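Local coordinates for protein alanine dehydrogenase (Archaeoglobus fulgidus, PDB 1OMO) that catalyses the reversible NAD(+)-dependent oxidative deamination of L-alanine to pyruvate and ammonium, working as a homodimer, at residues F139-L144 with V167-D172; Y119-N124 with R146-G151; E2-T7 with E306-K311. All coordinates share one frame; numbering follows the deposited sequence.

Contact 1 (F139-L144 with V167-D172); sequences FQLEAL and VSYCED
Tyr-169 and Glu-142 supply the polar half of this contact, joined by one hydrogen bond in which the phenol OH donates to the carboxylate. The distance from Tyr-169 OH to Glu-142 OE1 is 2.5 Å, very short, and the exact value should not be pressed at 2.32 Å resolution. OE1 comes in at the ring edge, in the ring plane, and also lies 3.2 Å from Tyr-169 CE2; the carboxylate itself stands nearly upright to the ring, the two planes 83° apart. A bend at chi2 (-69°) in Glu-142 carries the acid across to the hydroxyl, although its CB does not aim at the other helix.

Positive groups gather round the same carboxylate. Its other oxygen, OE2, makes salt bridges to Arg-145 and Arg-146 just along the helix, while Arg-173 forms a cation-pi contact with the Tyr-169 ring, which also meets Tyr-138 edge-to-face.

The apolar half is built on Leu-141. Leu-141 and Tyr-169 run alongside each other in opposite directions, with Leu-141 CD1 at the ring edge, 4.2 Å from Tyr-169 CE2. Leu-141 CG lies 4.4 Å from Cys-170 SG. The segment axes are 12.0 Å apart and diverge by 25°, close to parallel, a spacing that side chains, not backbones, span. These are helices 135-147 and 160-172, which follow successive strands of the Rossmann-type NAD domain; Leu-141 sits about 11 Å from the bound NAD, side chain to cofactor.

The chemistry implies a split seam: leucine and cysteine fill its buried side, and on the partly exposed side a phenol and two arginines share one carboxylate, which probably keeps Glu-142 ionised and limits the rotation of its carboxylate.

Contact 2 (Y119-N124 with R146-G151); sequences YLARKN and RVFDIG
Phe-148 reaches over from the end of helix 135-147 and sets the far rim of its ring against the methyl of Ala-121 and the carbonyl oxygens of Arg-122 and Lys-123. Its CG lies anti to the carbonyl carbon (chi1 -67°), which swings the ring so that CE2 and CZ lead. CZ meets the methyl of Ala-121, 4.0 Å from its CB, while CE2 lies 3.7 Å from Arg-122 O; both partners approach obliquely. The carbonyl of Lys-123 is placed differently, at the ring edge and near its plane, with its O 4.0 Å from Phe-148 CE2. Ring carbon CE2 thus lies close to two carbonyl oxygens, and Arg-122 O has a proper donor in the hydroxyl of Ser-125.

The side chains of Arg-122, Lys-123 and Asn-124 start out in the opposite sense, away from the phenylalanine. Arg-122 NH1 donates to Asn-124 OD1 at 2.8 Å, a bent bond (133° at the hydrogen) whose donor sits 34° off the carbonyl plane. The rest of the guanidinium is occupied as well: NE bonds to Gly-210 O and NH2 makes a salt bridge with Asp-189. These bonds probably steady the turn against which Phe-148 packs.

Ala-121 is where the chain leaves helix 102-120, and Phe-148 follows the end of helix 135-147. Away from the annotated NAD-binding residues, 146-151 is the helix-to-strand turn of the Rossmann-type beta-alpha-beta unit 127-131, 135-147, 152-156, and 119-124 leads into its first strand.

Contact 3 (E2-T7 with E306-K311); sequences ETLILT and ENALSK
No ring or other flat group enters where Leu-4 and Leu-6 meet Ala-308; there are no faces or edges to assign, and methyl groups do all the touching. The single methyl of Ala-308 touches two leucine ends: its CB is 3.8 Å from Leu-4 CD2 and 3.9 Å from Leu-6 CD1. Leu-4 has its CG anti to the backbone N (chi1 -176°), which carries the CD2 branch out to the helix. The next residue, Leu-309, turns its end inward, bringing its CD2 to 4.5 Å from Leu-4 CD2.

Strand 3-6 and the helix segment cross almost at right angles (96°), their axes 10.7 Å apart. Leu-4 and Leu-6, two apart in the strand, share the face lined by helix 294-311, where they also meet Tyr-305 and Val-304. Ile-5 between them packs on Ile-317 of the second subunit.

Entirely apolar and largely buried, the contact should be driven by exclusion of water, tying the chain's first strand to its last long helix at the dimer-forming sheet.

How the contacts relate
Contacts 1 and 2 both draw on helix 135-147 in the NAD domain and touch directly, Leu-141 CD2 packing 3.6 Å from Ile-150 CD1; contact 1 pairs the helices of successive strand-helix units, contact 2 the turns leading into adjacent strands. Contact 3 belongs to the other domain, its centre about 30 Å from that of contact 1 and about 35 Å from that of contact 2, and it closes the long loop that contains both. It is the buried, purely aliphatic one. The other two are only partly buried, and their chemistry follows: a phenol-to-carboxylate hydrogen bond between helices in contact 1, an aromatic ring against backbone carbonyls between turns in contact 2.

Contact 1 (F139-L144 with V167-D172)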
ATOM      1  N   PHE A 139      22.603  -3.966  14.287  1.00 18.43           N
ATOM      2  CA  PHE A 139      21.766  -5.120  13.985  1.00 19.49           C
ATOM      3  C   PHE A 139      22.479  -6.142  13.127  1.00 19.39           C
ATOM      4  O   PHE A 139      22.269  -7.330  13.279  1.00 17.74           O
ATOM      5  CB  PHE A 139      20.469  -4.707  13.307  1.00 17.53           C
ATOM      6  CG  PHE A 139      19.510  -4.044  14.237  1.00 20.81           C
ATOM      7  CD1 PHE A 139      19.533  -2.656  14.413  1.00 19.56           C
ATOM      8  CD2 PHE A 139      18.619  -4.810  14.985  1.00 19.89           C
ATOM      9  CE1 PHE A 139      18.694  -2.048  15.313  1.00 19.74           C
ATOM     10  CE2 PHE A 139      17.766  -4.212  15.894  1.00 20.37           C
ATOM     11  CZ  PHE A 139      17.799  -2.820  16.067  1.00 20.79           C
ATOM     12  N   GLN A 140      23.329  -5.680  12.227  1.00 19.58           N
ATOM     13  CA  GLN A 140      24.055  -6.605  11.382  1.00 20.33           C
ATOM     14  C   GLN A 140      25.019  -7.402  12.294  1.00 21.26           C
ATOM     15  O   GLN A 140      25.096  -8.629  12.210  1.00 21.58           O
ATOM     16  CB  GLN A 140      24.813  -5.814  10.333  1.00 20.19           C
ATOM     17  CG  GLN A 140      25.152  -6.576   9.115  1.00 24.96           C
ATOM     18  CD  GLN A 140      23.989  -6.731   8.130  1.00 23.76           C
ATOM     19  OE1 GLN A 140      24.053  -7.578   7.252  1.00 24.54           O
ATOM     20  NE2 GLN A 140      22.946  -5.917   8.265  1.00 22.34           N
ATOM     21  N   LEU A 141      25.735  -6.687  13.166  1.00 19.12           N
ATOM     22  CA  LEU A 141      26.689  -7.277  14.097  1.00 19.18           C
ATOM     23  C   LEU A 141      26.023  -8.363  14.933  1.00 20.84           C
ATOM     24  O   LEU A 141      26.561  -9.448  15.058  1.00 20.91           O
ATOM     25  CB  LEU A 141      27.248  -6.185  15.015  1.00 21.10           C
ATOM     26  CG  LEU A 141      28.352  -6.401  16.068  1.00 22.49           C
ATOM     27  CD1 LEU A 141      27.749  -6.963  17.295  1.00 24.61           C
ATOM     28  CD2 LEU A 141      29.463  -7.304  15.552  1.00 18.94           C
ATOM     29  N   GLU A 142      24.850  -8.064  15.487  1.00 19.36           N
ATOM     30  CA  GLU A 142      24.128  -9.015  16.310  1.00 19.45           C
ATOM     31  C   GLU A 142      23.651 -10.247  15.533  1.00 19.01           C
ATOM     32  O   GLU A 142      23.675 -11.343  16.059  1.00 17.98           O
ATOM     33  CB  GLU A 142      22.931  -8.346  17.000  1.00 18.48           C
ATOM     34  CG  GLU A 142      23.301  -7.329  18.047  1.00 21.92           C
ATOM     35  CD  GLU A 142      23.935  -7.934  19.303  1.00 25.45           C
ATOM     36  OE1 GLU A 142      24.486  -7.157  20.122  1.00 24.49           O
ATOM     37  OE2 GLU A 142      23.876  -9.170  19.484  1.00 24.59           O
ATOM     38  N   ALA A 143      23.185 -10.067  14.306  1.00 19.18           N
ATOM     39  CA  ALA A 143      22.754 -11.209  13.526  1.00 18.38           C
ATOM     40  C   ALA A 143      23.970 -12.092  13.199  1.00 20.65           C
ATOM     41  O   ALA A 143      23.913 -13.333  13.326  1.00 21.10           O
ATOM     42  CB  ALA A 143      22.104 -10.754  12.258  1.00 16.57           C
ATOM     43  N   LEU A 144      25.057 -11.449  12.771  1.00 17.88           N
ATOM     44  CA  LEU A 144      26.269 -12.152  12.398  1.00 19.14           C
ATOM     45  C   LEU A 144      26.893 -12.965  13.532  1.00 20.12           C
ATOM     46  O   LEU A 144      27.447 -14.057  13.298  1.00 20.29           O
ATOM     47  CB  LEU A 144      27.306 -11.161  11.827  1.00 16.12           C
ATOM     48  CG  LEU A 144      27.021 -10.523  10.455  1.00 15.58           C
ATOM     49  CD1 LEU A 144      27.975  -9.359  10.202  1.00 15.20           C
ATOM     50  CD2 LEU A 144      27.189 -11.590   9.354  1.00 12.74           C
ATOM     51  N   VAL A 167      32.568   0.402  18.639  1.00 23.68           N
ATOM     52  CA  VAL A 167      33.711  -0.369  19.090  1.00 24.11           C
ATOM     53  C   VAL A 167      33.584  -0.716  20.572  1.00 24.74           C
ATOM     54  O   VAL A 167      33.869  -1.825  20.981  1.00 25.55           O
ATOM     55  CB  VAL A 167      35.006   0.414  18.828  1.00 23.16           C
ATOM     56  CG1 VAL A 167      36.151  -0.134  19.704  1.00 25.03           C
ATOM     57  CG2 VAL A 167      35.375   0.297  17.356  1.00 23.30           C
ATOM     58  N   SER A 168      33.139   0.247  21.362  1.00 26.34           N
ATOM     59  CA  SER A 168      32.949   0.060  22.796  1.00 28.35           C
ATOM     60  C   SER A 168      31.821  -0.969  23.065  1.00 29.05           C
ATOM     61  O   SER A 168      31.892  -1.755  24.040  1.00 27.49           O
ATOM     62  CB  SER A 168      32.606   1.421  23.423  1.00 29.81           C
ATOM     63  OG  SER A 168      32.648   1.393  24.833  1.00 34.46           O
ATOM     64  N   TYR A 169      30.790  -0.954  22.205  1.00 26.71           N
ATOM     65  CA  TYR A 169      29.644  -1.874  22.310  1.00 28.01           C
ATOM     66  C   TYR A 169      30.145  -3.316  22.123  1.00 27.84           C
ATOM     67  O   TYR A 169      29.725  -4.243  22.820  1.00 27.01           O
ATOM     68  CB  TYR A 169      28.600  -1.532  21.223  1.00 27.37           C
ATOM     69  CG  TYR A 169      27.374  -2.452  21.151  1.00 27.92           C
ATOM     70  CD1 TYR A 169      26.158  -2.083  21.743  1.00 26.25           C
ATOM     71  CD2 TYR A 169      27.417  -3.672  20.455  1.00 25.76           C
ATOM     72  CE1 TYR A 169      25.031  -2.896  21.642  1.00 24.86           C
ATOM     73  CE2 TYR A 169      26.276  -4.494  20.349  1.00 25.14           C
ATOM     74  CZ  TYR A 169      25.091  -4.096  20.943  1.00 26.31           C
ATOM     75  OH  TYR A 169      23.940  -4.860  20.820  1.00 26.50           O
ATOM     76  N   CYS A 170      31.048  -3.480  21.160  1.00 28.22           N
ATOM     77  CA  CYS A 170      31.654  -4.767  20.868  1.00 29.81           C
ATOM     78  C   CYS A 170      32.440  -5.243  22.079  1.00 31.99           C
ATOM     79  O   CYS A 170      32.162  -6.304  22.634  1.00 32.81           O
ATOM     80  CB  CYS A 170      32.615  -4.650  19.678  1.00 28.01           C
ATOM     81  SG  CYS A 170      31.830  -4.542  18.072  1.00 23.48           S
ATOM     82  N   GLU A 171      33.435  -4.466  22.483  1.00 33.94           N
ATOM     83  CA  GLU A 171      34.242  -4.870  23.615  1.00 36.68           C
ATOM     84  C   GLU A 171      33.360  -5.287  24.784  1.00 38.06           C
ATOM     85  O   GLU A 171      33.577  -6.341  25.373  1.00 38.86           O
ATOM     86  CB  GLU A 171      35.190  -3.744  24.031  1.00 36.92           C
ATOM     87  CG  GLU A 171      36.663  -4.142  23.979  1.00 39.20           C
ATOM     88  CD  GLU A 171      37.400  -3.520  22.821  1.00 40.60           C
ATOM     89  OE1 GLU A 171      37.402  -2.264  22.733  1.00 40.45           O
ATOM     90  OE2 GLU A 171      37.991  -4.284  22.015  1.00 40.71           O
ATOM     91  N   ASP A 172      32.345  -4.488  25.098  1.00 38.94           N
ATOM     92  CA  ASP A 172      31.475  -4.822  26.217  1.00 40.51           C
ATOM     93  C   ASP A 172      31.044  -6.272  26.179  1.00 40.94           C
ATOM     94  O   ASP A 172      30.996  -6.919  27.218  1.00 41.78           O
ATOM     95  CB  ASP A 172      30.247  -3.905  26.265  1.00 41.41           C
ATOM     96  CG  ASP A 172      30.577  -2.532  26.837  1.00 43.75           C
ATOM     97  OD1 ASP A 172      29.705  -1.626  26.818  1.00 45.56           O
ATOM     98  OD2 ASP A 172      31.727  -2.369  27.307  1.00 42.71           O
TER

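Contact 2 (Y119-N124 with R146-G151)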
ATOM      1  N   TYR A 119      25.116 -18.145   4.327  1.00 22.82           N
ATOM      2  CA  TYR A 119      25.100 -18.900   3.080  1.00 22.64           C
ATOM      3  C   TYR A 119      26.179 -18.525   2.093  1.00 23.82           C
ATOM      4  O   TYR A 119      26.561 -19.330   1.254  1.00 24.92           O
ATOM      5  CB  TYR A 119      23.749 -18.716   2.375  1.00 22.89           C
ATOM      6  CG  TYR A 119      22.636 -19.553   2.963  1.00 24.15           C
ATOM      7  CD1 TYR A 119      22.426 -20.856   2.530  1.00 25.30           C
ATOM      8  CD2 TYR A 119      21.825 -19.057   3.975  1.00 22.86           C
ATOM      9  CE1 TYR A 119      21.427 -21.656   3.086  1.00 25.87           C
ATOM     10  CE2 TYR A 119      20.831 -19.844   4.550  1.00 24.11           C
ATOM     11  CZ  TYR A 119      20.637 -21.151   4.097  1.00 27.32           C
ATOM     12  OH  TYR A 119      19.667 -21.963   4.651  1.00 27.30           O
ATOM     13  N   LEU A 120      26.678 -17.306   2.185  1.00 23.31           N
ATOM     14  CA  LEU A 120      27.631 -16.843   1.207  1.00 22.57           C
ATOM     15  C   LEU A 120      29.084 -16.633   1.621  1.00 21.58           C
ATOM     16  O   LEU A 120      29.968 -16.728   0.785  1.00 21.71           O
ATOM     17  CB  LEU A 120      27.083 -15.552   0.603  1.00 21.05           C
ATOM     18  CG  LEU A 120      26.225 -15.530  -0.651  1.00 21.25           C
ATOM     19  CD1 LEU A 120      25.742 -16.879  -1.053  1.00 17.80           C
ATOM     20  CD2 LEU A 120      25.085 -14.550  -0.396  1.00 21.76           C
ATOM     21  N   ALA A 121      29.330 -16.348   2.894  1.00 21.63           N
ATOM     22  CA  ALA A 121      30.688 -16.084   3.369  1.00 20.71           C
ATOM     23  C   ALA A 121      31.475 -17.347   3.681  1.00 21.84           C
ATOM     24  O   ALA A 121      30.888 -18.373   4.020  1.00 22.13           O
ATOM     25  CB  ALA A 121      30.643 -15.202   4.607  1.00 20.31           C
ATOM     26  N   ARG A 122      32.801 -17.264   3.579  1.00 22.26           N
ATOM     27  CA  ARG A 122      33.661 -18.414   3.870  1.00 23.65           C
ATOM     28  C   ARG A 122      33.369 -18.917   5.262  1.00 24.02           C
ATOM     29  O   ARG A 122      33.304 -18.133   6.216  1.00 24.05           O
ATOM     30  CB  ARG A 122      35.118 -18.021   3.793  1.00 22.98           C
ATOM     31  CG  ARG A 122      35.607 -17.748   2.416  1.00 24.62           C
ATOM     32  CD  ARG A 122      37.084 -17.476   2.468  1.00 28.51           C
ATOM     33  NE  ARG A 122      37.395 -16.064   2.678  1.00 27.45           N
ATOM     34  CZ  ARG A 122      37.995 -15.594   3.753  1.00 26.68           C
ATOM     35  NH1 ARG A 122      38.333 -16.429   4.728  1.00 27.22           N
ATOM     36  NH2 ARG A 122      38.289 -14.307   3.832  1.00 23.91           N
ATOM     37  N   LYS A 123      33.187 -20.220   5.388  1.00 25.25           N
ATOM     38  CA  LYS A 123      32.884 -20.795   6.682  1.00 27.71           C
ATOM     39  C   LYS A 123      33.902 -20.434   7.771  1.00 26.84           C
ATOM     40  O   LYS A 123      33.577 -20.483   8.961  1.00 27.42           O
ATOM     41  CB  LYS A 123      32.712 -22.309   6.529  1.00 31.09           C
ATOM     42  CG  LYS A 123      31.457 -22.647   5.726  1.00 33.61           C
ATOM     43  CD  LYS A 123      31.682 -23.799   4.760  1.00 37.04           C
ATOM     44  CE  LYS A 123      31.619 -25.159   5.454  1.00 40.36           C
ATOM     45  NZ  LYS A 123      30.279 -25.839   5.335  1.00 39.08           N
ATOM     46  N   ASN A 124      35.102 -20.007   7.371  1.00 26.51           N
ATOM     47  CA  ASN A 124      36.155 -19.634   8.335  1.00 27.12           C
ATOM     48  C   ASN A 124      36.291 -18.115   8.633  1.00 26.51           C
ATOM     49  O   ASN A 124      37.260 -17.687   9.266  1.00 27.31           O
ATOM     50  CB  ASN A 124      37.522 -20.193   7.867  1.00 24.59           C
ATOM     51  CG  ASN A 124      38.028 -19.537   6.573  1.00 26.15           C
ATOM     52  OD1 ASN A 124      37.314 -18.799   5.913  1.00 23.37           O
ATOM     53  ND2 ASN A 124      39.261 -19.831   6.210  1.00 25.36           N
ATOM     54  N   ARG A 146      25.358 -14.559  15.529  1.00 25.39           N
ATOM     55  CA  ARG A 146      24.539 -15.738  15.789  1.00 25.99           C
ATOM     56  C   ARG A 146      25.095 -16.803  14.857  1.00 25.19           C
ATOM     57  O   ARG A 146      24.882 -17.973  15.054  1.00 25.51           O
ATOM     58  CB  ARG A 146      23.064 -15.498  15.441  1.00 26.24           C
ATOM     59  CG  ARG A 146      22.165 -15.229  16.632  1.00 28.47           C
ATOM     60  CD  ARG A 146      22.597 -14.005  17.384  1.00 29.42           C
ATOM     61  NE  ARG A 146      21.619 -13.624  18.390  1.00 31.26           N
ATOM     62  CZ  ARG A 146      21.640 -12.470  19.053  1.00 30.84           C
ATOM     63  NH1 ARG A 146      20.701 -12.210  19.965  1.00 29.65           N
ATOM     64  NH2 ARG A 146      22.598 -11.580  18.799  1.00 28.85           N
ATOM     65  N   VAL A 147      25.820 -16.392  13.829  1.00 24.51           N
ATOM     66  CA  VAL A 147      26.315 -17.385  12.892  1.00 26.69           C
ATOM     67  C   VAL A 147      27.825 -17.553  12.808  1.00 26.11           C
ATOM     68  O   VAL A 147      28.313 -18.517  12.210  1.00 26.93           O
ATOM     69  CB  VAL A 147      25.730 -17.133  11.452  1.00 27.75           C
ATOM     70  CG1 VAL A 147      24.217 -17.467  11.438  1.00 28.59           C
ATOM     71  CG2 VAL A 147      25.913 -15.684  11.037  1.00 29.01           C
ATOM     72  N   PHE A 148      28.563 -16.629  13.409  1.00 25.89           N
ATOM     73  CA  PHE A 148      30.024 -16.714  13.389  1.00 26.04           C
ATOM     74  C   PHE A 148      30.610 -16.264  14.706  1.00 27.68           C
ATOM     75  O   PHE A 148      30.078 -15.387  15.387  1.00 28.28           O
ATOM     76  CB  PHE A 148      30.656 -15.807  12.325  1.00 25.37           C
ATOM     77  CG  PHE A 148      30.372 -16.196  10.903  1.00 24.00           C
ATOM     78  CD1 PHE A 148      29.443 -15.479  10.157  1.00 22.96           C
ATOM     79  CD2 PHE A 148      31.094 -17.217  10.279  1.00 23.30           C
ATOM     80  CE1 PHE A 148      29.233 -15.753   8.817  1.00 23.36           C
ATOM     81  CE2 PHE A 148      30.897 -17.503   8.939  1.00 22.05           C
ATOM     82  CZ  PHE A 148      29.954 -16.759   8.197  1.00 21.81           C
ATOM     83  N   ASP A 149      31.717 -16.875  15.078  1.00 28.89           N
ATOM     84  CA  ASP A 149      32.378 -16.433  16.274  1.00 31.28           C
ATOM     85  C   ASP A 149      33.200 -15.316  15.667  1.00 29.19           C
ATOM     86  O   ASP A 149      34.001 -15.544  14.777  1.00 29.77           O
ATOM     87  CB  ASP A 149      33.262 -17.537  16.846  1.00 36.38           C
ATOM     88  CG  ASP A 149      32.570 -18.296  17.957  1.00 42.18           C
ATOM     89  OD1 ASP A 149      31.945 -17.618  18.820  1.00 45.30           O
ATOM     90  OD2 ASP A 149      32.648 -19.550  17.972  1.00 43.38           O
ATOM     91  N   ILE A 150      32.965 -14.103  16.115  1.00 28.22           N
ATOM     92  CA  ILE A 150      33.667 -12.949  15.572  1.00 27.30           C
ATOM     93  C   ILE A 150      35.037 -12.747  16.207  1.00 27.04           C
ATOM     94  O   ILE A 150      35.146 -12.417  17.386  1.00 26.94           O
ATOM     95  CB  ILE A 150      32.783 -11.691  15.731  1.00 26.64           C
ATOM     96  CG1 ILE A 150      31.520 -11.863  14.861  1.00 27.19           C
ATOM     97  CG2 ILE A 150      33.547 -10.467  15.319  1.00 27.70           C
ATOM     98  CD1 ILE A 150      30.560 -10.720  14.900  1.00 26.88           C
ATOM     99  N   GLY A 151      36.082 -12.964  15.414  1.00 26.17           N
ATOM    100  CA  GLY A 151      37.433 -12.821  15.911  1.00 25.06           C
ATOM    101  C   GLY A 151      37.855 -11.387  16.136  1.00 25.34           C
ATOM    102  O   GLY A 151      38.417 -11.071  17.176  1.00 23.44           O
TER

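Contact 3 (E2-T7 with E306-K311)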
ATOM      1  N   GLU A   2     -11.950  -7.463  17.348  1.00 38.28           N
ATOM      2  CA  GLU A   2     -10.940  -6.624  17.975  1.00 36.61           C
ATOM      3  C   GLU A   2      -9.640  -6.600  17.214  1.00 32.89           C
ATOM      4  O   GLU A   2      -9.158  -7.644  16.777  1.00 32.84           O
ATOM      5  CB  GLU A   2     -10.632  -7.136  19.388  1.00 39.88           C
ATOM      6  CG  GLU A   2     -11.848  -7.255  20.273  1.00 43.79           C
ATOM      7  CD  GLU A   2     -12.441  -5.907  20.576  1.00 46.34           C
ATOM      8  OE1 GLU A   2     -11.987  -5.251  21.541  1.00 46.60           O
ATOM      9  OE2 GLU A   2     -13.352  -5.495  19.829  1.00 49.28           O
ATOM     10  N   THR A   3      -9.063  -5.414  17.068  1.00 27.67           N
ATOM     11  CA  THR A   3      -7.763  -5.288  16.423  1.00 22.39           C
ATOM     12  C   THR A   3      -6.753  -4.961  17.544  1.00 24.06           C
ATOM     13  O   THR A   3      -6.983  -4.081  18.385  1.00 24.42           O
ATOM     14  CB  THR A   3      -7.774  -4.183  15.356  1.00 19.64           C
ATOM     15  OG1 THR A   3      -8.608  -4.592  14.260  1.00 17.09           O
ATOM     16  CG2 THR A   3      -6.376  -3.895  14.850  1.00 15.91           C
ATOM     17  N   LEU A   4      -5.648  -5.705  17.578  1.00 22.24           N
ATOM     18  CA  LEU A   4      -4.598  -5.517  18.584  1.00 21.99           C
ATOM     19  C   LEU A   4      -3.696  -4.341  18.153  1.00 21.49           C
ATOM     20  O   LEU A   4      -3.351  -4.221  16.974  1.00 22.61           O
ATOM     21  CB  LEU A   4      -3.783  -6.815  18.695  1.00 20.81           C
ATOM     22  CG  LEU A   4      -2.677  -6.988  19.717  1.00 21.97           C
ATOM     23  CD1 LEU A   4      -3.292  -7.124  21.080  1.00 22.05           C
ATOM     24  CD2 LEU A   4      -1.830  -8.192  19.367  1.00 21.77           C
ATOM     25  N   ILE A   5      -3.361  -3.460  19.092  1.00 20.75           N
ATOM     26  CA  ILE A   5      -2.488  -2.310  18.821  1.00 19.87           C
ATOM     27  C   ILE A   5      -1.168  -2.549  19.549  1.00 21.06           C
ATOM     28  O   ILE A   5      -1.167  -2.766  20.761  1.00 20.85           O
ATOM     29  CB  ILE A   5      -3.139  -0.982  19.313  1.00 19.07           C
ATOM     30  CG1 ILE A   5      -4.482  -0.776  18.589  1.00 19.32           C
ATOM     31  CG2 ILE A   5      -2.249   0.219  18.987  1.00 15.71           C
ATOM     32  CD1 ILE A   5      -4.371  -0.811  17.056  1.00 16.27           C
ATOM     33  N   LEU A   6      -0.059  -2.557  18.806  1.00 22.85           N
ATOM     34  CA  LEU A   6       1.259  -2.784  19.407  1.00 22.35           C
ATOM     35  C   LEU A   6       2.227  -1.635  19.179  1.00 24.62           C
ATOM     36  O   LEU A   6       2.471  -1.185  18.041  1.00 25.99           O
ATOM     37  CB  LEU A   6       1.879  -4.075  18.892  1.00 21.14           C
ATOM     38  CG  LEU A   6       1.287  -5.405  19.367  1.00 21.49           C
ATOM     39  CD1 LEU A   6       2.050  -6.512  18.688  1.00 23.30           C
ATOM     40  CD2 LEU A   6       1.375  -5.569  20.882  1.00 15.68           C
ATOM     41  N   THR A   7       2.762  -1.161  20.291  1.00 23.84           N
ATOM     42  CA  THR A   7       3.707  -0.058  20.332  1.00 26.38           C
ATOM     43  C   THR A   7       5.147  -0.521  20.068  1.00 26.28           C
ATOM     44  O   THR A   7       5.456  -1.708  20.197  1.00 24.78           O
ATOM     45  CB  THR A   7       3.713   0.568  21.711  1.00 29.52           C
ATOM     46  OG1 THR A   7       4.349  -0.320  22.615  1.00 38.87           O
ATOM     47  CG2 THR A   7       2.348   0.672  22.236  1.00 27.22           C
ATOM     48  N   GLU A 306       1.799 -13.434  17.248  1.00 26.41           N
ATOM     49  CA  GLU A 306       1.553 -14.647  18.018  1.00 28.23           C
ATOM     50  C   GLU A 306       2.219 -14.563  19.380  1.00 29.57           C
ATOM     51  O   GLU A 306       1.667 -15.041  20.364  1.00 31.98           O
ATOM     52  CB  GLU A 306       2.022 -15.878  17.224  1.00 28.09           C
ATOM     53  CG  GLU A 306       1.175 -16.062  15.962  1.00 27.59           C
ATOM     54  CD  GLU A 306       1.636 -17.165  15.047  1.00 27.45           C
ATOM     55  OE1 GLU A 306       0.952 -17.421  14.041  1.00 26.91           O
ATOM     56  OE2 GLU A 306       2.682 -17.781  15.316  1.00 32.06           O
ATOM     57  N   ASN A 307       3.389 -13.944  19.471  1.00 28.55           N
ATOM     58  CA  ASN A 307       4.001 -13.839  20.778  1.00 26.51           C
ATOM     59  C   ASN A 307       3.219 -12.853  21.620  1.00 27.07           C
ATOM     60  O   ASN A 307       3.250 -12.918  22.840  1.00 27.22           O
ATOM     61  CB  ASN A 307       5.443 -13.382  20.680  1.00 25.67           C
ATOM     62  CG  ASN A 307       6.376 -14.499  20.301  1.00 23.97           C
ATOM     63  OD1 ASN A 307       6.048 -15.667  20.464  1.00 25.94           O
ATOM     64  ND2 ASN A 307       7.550 -14.152  19.808  1.00 23.75           N
ATOM     65  N   ALA A 308       2.539 -11.921  20.965  1.00 27.61           N
ATOM     66  CA  ALA A 308       1.756 -10.931  21.662  1.00 28.61           C
ATOM     67  C   ALA A 308       0.507 -11.604  22.272  1.00 30.61           C
ATOM     68  O   ALA A 308       0.139 -11.309  23.417  1.00 32.17           O
ATOM     69  CB  ALA A 308       1.361  -9.807  20.710  1.00 28.37           C
ATOM     70  N   LEU A 309      -0.155 -12.493  21.528  1.00 31.34           N
ATOM     71  CA  LEU A 309      -1.316 -13.169  22.092  1.00 32.65           C
ATOM     72  C   LEU A 309      -0.844 -13.940  23.334  1.00 34.85           C
ATOM     73  O   LEU A 309      -1.439 -13.829  24.418  1.00 35.42           O
ATOM     74  CB  LEU A 309      -1.903 -14.140  21.101  1.00 29.59           C
ATOM     75  CG  LEU A 309      -2.295 -13.443  19.807  1.00 32.43           C
ATOM     76  CD1 LEU A 309      -2.850 -14.477  18.855  1.00 30.18           C
ATOM     77  CD2 LEU A 309      -3.331 -12.358  20.061  1.00 33.33           C
ATOM     78  N   SER A 310       0.242 -14.695  23.173  1.00 34.66           N
ATOM     79  CA  SER A 310       0.808 -15.501  24.259  1.00 35.64           C
ATOM     80  C   SER A 310       1.096 -14.783  25.547  1.00 36.15           C
ATOM     81  O   SER A 310       0.845 -15.332  26.609  1.00 37.96           O
ATOM     82  CB  SER A 310       2.105 -16.171  23.824  1.00 34.63           C
ATOM     83  OG  SER A 310       1.804 -17.167  22.881  1.00 38.12           O
ATOM     84  N   LYS A 311       1.625 -13.568  25.476  1.00 35.66           N
ATOM     85  CA  LYS A 311       1.960 -12.853  26.695  1.00 36.72           C
ATOM     86  C   LYS A 311       0.953 -11.795  27.102  1.00 37.20           C
ATOM     87  O   LYS A 311       1.219 -10.988  27.999  1.00 36.93           O
ATOM     88  CB  LYS A 311       3.339 -12.223  26.561  1.00 36.91           C
ATOM     89  CG  LYS A 311       4.438 -13.219  26.294  1.00 38.34           C
ATOM     90  CD  LYS A 311       5.772 -12.488  26.227  1.00 39.78           C
ATOM     91  CE  LYS A 311       6.928 -13.463  26.222  1.00 40.98           C
ATOM     92  NZ  LYS A 311       8.209 -12.732  26.057  1.00 44.85           N
TER